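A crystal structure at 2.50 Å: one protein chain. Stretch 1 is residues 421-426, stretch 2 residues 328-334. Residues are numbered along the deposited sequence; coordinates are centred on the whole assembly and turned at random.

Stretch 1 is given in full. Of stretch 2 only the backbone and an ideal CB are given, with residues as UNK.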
ATOM      1  N   VAL A 421      64.547  37.304 -19.342  1.00 10.23           N
ATOM      2  CA  VAL A 421      64.718  37.015 -20.750  1.00 10.41           C
ATOM      3  C   VAL A 421      65.299  38.239 -21.424  1.00 10.78           C
ATOM      4  O   VAL A 421      64.741  39.338 -21.316  1.00 11.39           O
ATOM      5  CB  VAL A 421      63.357  36.719 -21.388  1.00 10.19           C
ATOM      6  CG1 VAL A 421      63.496  36.549 -22.884  1.00  9.88           C
ATOM      7  CG2 VAL A 421      62.731  35.489 -20.736  1.00 10.28           C
ATOM      8  N   MET A 422      66.416  38.059 -22.104  1.00 11.28           N
ATOM      9  CA  MET A 422      67.022  39.125 -22.880  1.00 11.56           C
ATOM     10  C   MET A 422      66.463  39.061 -24.275  1.00 12.02           C
ATOM     11  O   MET A 422      66.252  37.983 -24.807  1.00 11.71           O
ATOM     12  CB  MET A 422      68.533  38.953 -22.966  1.00 11.30           C
ATOM     13  CG  MET A 422      69.240  38.986 -21.638  1.00 11.05           C
ATOM     14  SD  MET A 422      69.024  40.491 -20.712  1.00 10.23           S
ATOM     15  CE  MET A 422      69.719  41.711 -21.796  1.00 10.23           C
ATOM     16  N   MET A 423      66.258  40.238 -24.850  1.00 13.36           N
ATOM     17  CA  MET A 423      65.887  40.411 -26.242  1.00 14.37           C
ATOM     18  C   MET A 423      66.987  41.265 -26.855  1.00 14.86           C
ATOM     19  O   MET A 423      67.133  42.435 -26.497  1.00 16.52           O
ATOM     20  CB  MET A 423      64.520  41.100 -26.357  1.00 14.54           C
ATOM     21  CG  MET A 423      63.360  40.293 -25.778  1.00 14.77           C
ATOM     22  SD  MET A 423      63.041  38.718 -26.597  1.00 14.82           S
ATOM     23  CE  MET A 423      62.282  39.240 -28.134  1.00 13.54           C
ATOM     24  N   LEU A 424      67.749  40.670 -27.766  1.00 15.09           N
ATOM     25  CA  LEU A 424      69.018  41.219 -28.223  1.00 14.61           C
ATOM     26  C   LEU A 424      69.023  41.381 -29.748  1.00 15.92           C
ATOM     27  O   LEU A 424      68.695  40.444 -30.484  1.00 14.79           O
ATOM     28  CB  LEU A 424      70.166  40.314 -27.795  1.00 13.85           C
ATOM     29  CG  LEU A 424      70.293  40.024 -26.292  1.00 13.77           C
ATOM     30  CD1 LEU A 424      71.299  38.909 -26.034  1.00 13.51           C
ATOM     31  CD2 LEU A 424      70.687  41.236 -25.484  1.00 13.36           C
ATOM     32  N   ALA A 425      69.350  42.599 -30.194  1.00 17.33           N
ATOM     33  CA  ALA A 425      69.567  42.939 -31.589  1.00 19.65           C
ATOM     34  C   ALA A 425      68.245  42.957 -32.333  1.00 21.74           C
ATOM     35  O   ALA A 425      68.113  42.369 -33.413  1.00 21.22           O
ATOM     36  CB  ALA A 425      70.569  41.995 -32.240  1.00 19.26           C
ATOM     37  N   THR A 426      67.276  43.649 -31.737  1.00 23.46           N
ATOM     38  CA  THR A 426      65.901  43.664 -32.236  1.00 25.67           C
ATOM     39  C   THR A 426      65.591  44.969 -32.945  1.00 28.78           C
ATOM     40  O   THR A 426      66.293  45.967 -32.747  1.00 28.82           O
ATOM     41  CB  THR A 426      64.878  43.425 -31.093  1.00 24.11           C
ATOM     42  OG1 THR A 426      65.045  44.388 -30.034  1.00 23.47           O
ATOM     43  CG2 THR A 426      65.058  42.023 -30.527  1.00 23.90           C
ATOM     44  N   UNK A 328      69.460  28.937 -29.472  1.00 13.77           N
ATOM     45  CA  UNK A 328      69.989  30.278 -29.282  1.00 13.85           C
ATOM     46  C   UNK A 328      68.898  31.320 -29.499  1.00 14.82           C
ATOM     47  O   UNK A 328      68.124  31.243 -30.462  1.00 15.58           O
ATOM     48  CB  UNK A 328      71.163  30.530 -30.230  1.00 13.85           C
ATOM     49  N   UNK A 329      68.851  32.299 -28.591  1.00 15.23           N
ATOM     50  CA  UNK A 329      67.820  33.304 -28.606  1.00 15.94           C
ATOM     51  C   UNK A 329      68.404  34.722 -28.588  1.00 17.45           C
ATOM     52  O   UNK A 329      67.778  35.645 -28.061  1.00 21.46           O
ATOM     53  CB  UNK A 329      66.883  33.100 -27.414  1.00 15.94           C
ATOM     54  N   UNK A 330      69.594  34.900 -29.164  1.00 17.64           N
ATOM     55  CA  UNK A 330      70.196  36.211 -29.391  1.00 17.17           C
ATOM     56  C   UNK A 330      71.602  36.352 -28.814  1.00 17.98           C
ATOM     57  O   UNK A 330      71.998  35.651 -27.869  1.00 17.59           O
ATOM     58  CB  UNK A 330      69.296  37.294 -28.793  1.00 17.17           C
ATOM     59  N   UNK A 331      72.334  37.320 -29.389  1.00 18.57           N
ATOM     60  CA  UNK A 331      73.617  37.805 -28.921  1.00 19.23           C
ATOM     61  C   UNK A 331      73.530  39.320 -28.809  1.00 19.20           C
ATOM     62  O   UNK A 331      72.789  39.934 -29.578  1.00 16.72           O
ATOM     63  CB  UNK A 331      74.752  37.377 -29.854  1.00 19.23           C
ATOM     64  N   UNK A 332      74.368  39.920 -27.953  1.00 19.55           N
ATOM     65  CA  UNK A 332      74.507  41.374 -27.916  1.00 22.21           C
ATOM     66  C   UNK A 332      75.446  41.969 -28.972  1.00 22.14           C
ATOM     67  O   UNK A 332      76.053  43.011 -28.738  1.00 21.05           O
ATOM     68  CB  UNK A 332      75.003  41.787 -26.529  1.00 22.21           C
ATOM     69  N   UNK A 333      75.539  41.320 -30.136  1.00 24.01           N
ATOM     70  CA  UNK A 333      76.364  41.790 -31.253  1.00 25.29           C
ATOM     71  C   UNK A 333      75.768  43.086 -31.734  1.00 25.56           C
ATOM     72  O   UNK A 333      74.557  43.168 -31.978  1.00 22.99           O
ATOM     73  CB  UNK A 333      76.441  40.763 -32.385  1.00 25.29           C
ATOM     74  N   UNK A 334      76.634  44.093 -31.860  1.00 25.96           N
ATOM     75  CA  UNK A 334      76.225  45.438 -32.226  1.00 24.49           C
ATOM     76  C   UNK A 334      75.883  46.303 -31.029  1.00 26.38           C
ATOM     77  O   UNK A 334      75.616  47.482 -31.216  1.00 29.25           O
ATOM     78  CB  UNK A 334      75.022  45.374 -33.169  1.00 24.49           C
TER

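Position 328 lies in the strand of stretch 2, and its ideal CB has no atom of stretch 1 within 5.5 Å. With phi/psi of -75/135 the backbone sets no special demand, so many side chains would suit, long or polar ones included. The deposited residue is Lys328, extended with all four chi angles t; its NZ reaches the side chain at 331.

At 329 the CA-to-CB bond points sideways, and again the ideal CB finds nothing of stretch 1 within 5.5 Å. The visible interest is in the backbone: O of 329 lies 4.3 Å from Met422 O, two acceptors that cannot pair directly. Water can lie between them, and several side chains would suit, small ones among them. The residue is Ala329. Water 1 lies within hydrogen-bonding reach of Ala329 O (2.6 Å) and Met422 O (3.1 Å), and water 2 of Ala329 O (2.9 Å); each could donate to these carbonyls, though acceptors elsewhere compete for its protons. Water 2 also accepts from Leu424 N (3.1 Å). No direct hydrogen bond joins the two stretches, so these waters carry their polar link.

Position 330 is the most constrained. Its CA is 5.3 Å from Leu424 CA, and an ideal CB would point toward stretch 1, 3.3 Å from Leu424 CB. The phi/psi of 126/158 would also jam that CB against the carbonyl O of 329. Both tests favour glycine, the backbone angles decisively. Gly330 it is, and the Leu424 side chain packs on its backbone, CD1 being 3.8 Å from Gly330 C.

At 331 CA-to-CB points away, the ideal CB reaching no nearer than 5.4 Å to Leu424 CD1. A long polar or charged chain would fit. The backbone makes the closer contact: its O sits 3.2 Å from Leu424 CB and 4.0 Å from Ala425 CB. The residue is Glu331, whose OE2 forms a salt bridge with Lys328 NZ at 2.9 Å.

Position 332 also directs CA-to-CB away, yet its ideal CB is 4.5 Å from Leu424 CD2, an apolar neighbour. A small or medium side chain that turns its end outward would suit. In Asp332 (chi1 p), CB is 4.4 Å from Leu424 CD2, and both carboxylate oxygens are hydrogen-bonded outside the two stretches.

Position 333 points sideways with its ideal CB free of stretch 1, so small polar residues are among many possibilities. Ser333 OG donates a weak hydrogen bond to Glu331 OE1 (3.0 Å).

At 334 phi/psi of 90/-6 would press a CB against the preceding carbonyl O, which calls for Gly334.

Stretch 2, residues 328-334: KAGEDSG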
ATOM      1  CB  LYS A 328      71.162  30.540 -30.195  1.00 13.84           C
ATOM      2  CG  LYS A 328      72.059  31.679 -29.721  1.00 13.95           C
ATOM      3  CD  LYS A 328      73.127  31.981 -30.737  1.00 13.77           C
ATOM      4  CE  LYS A 328      74.153  32.897 -30.182  1.00 14.26           C
ATOM      5  NZ  LYS A 328      75.351  32.991 -31.061  1.00 14.46           N
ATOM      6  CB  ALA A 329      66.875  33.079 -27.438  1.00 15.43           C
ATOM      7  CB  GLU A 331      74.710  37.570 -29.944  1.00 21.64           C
ATOM      8  CG  GLU A 331      74.815  36.218 -30.560  1.00 24.98           C
ATOM      9  CD  GLU A 331      75.793  36.187 -31.723  1.00 27.39           C
ATOM     10  OE1 GLU A 331      75.579  36.907 -32.726  1.00 29.37           O
ATOM     11  OE2 GLU A 331      76.757  35.407 -31.646  1.00 33.56           O
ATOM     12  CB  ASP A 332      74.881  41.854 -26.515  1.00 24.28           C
ATOM     13  CG  ASP A 332      76.371  41.795 -26.233  1.00 26.39           C
ATOM     14  OD1 ASP A 332      76.994  40.772 -26.534  1.00 27.61           O
ATOM     15  OD2 ASP A 332      76.914  42.772 -25.686  1.00 29.28           O
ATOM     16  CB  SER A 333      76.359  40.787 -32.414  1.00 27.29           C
ATOM     17  OG  SER A 333      76.920  39.539 -32.028  1.00 30.65           O
TER
HETATM   18  O   HOH W   1      65.486  35.738 -26.861  1.00  6.76           O
HETATM   19  O   HOH W   2      66.607  38.067 -29.037  1.00 14.63           O
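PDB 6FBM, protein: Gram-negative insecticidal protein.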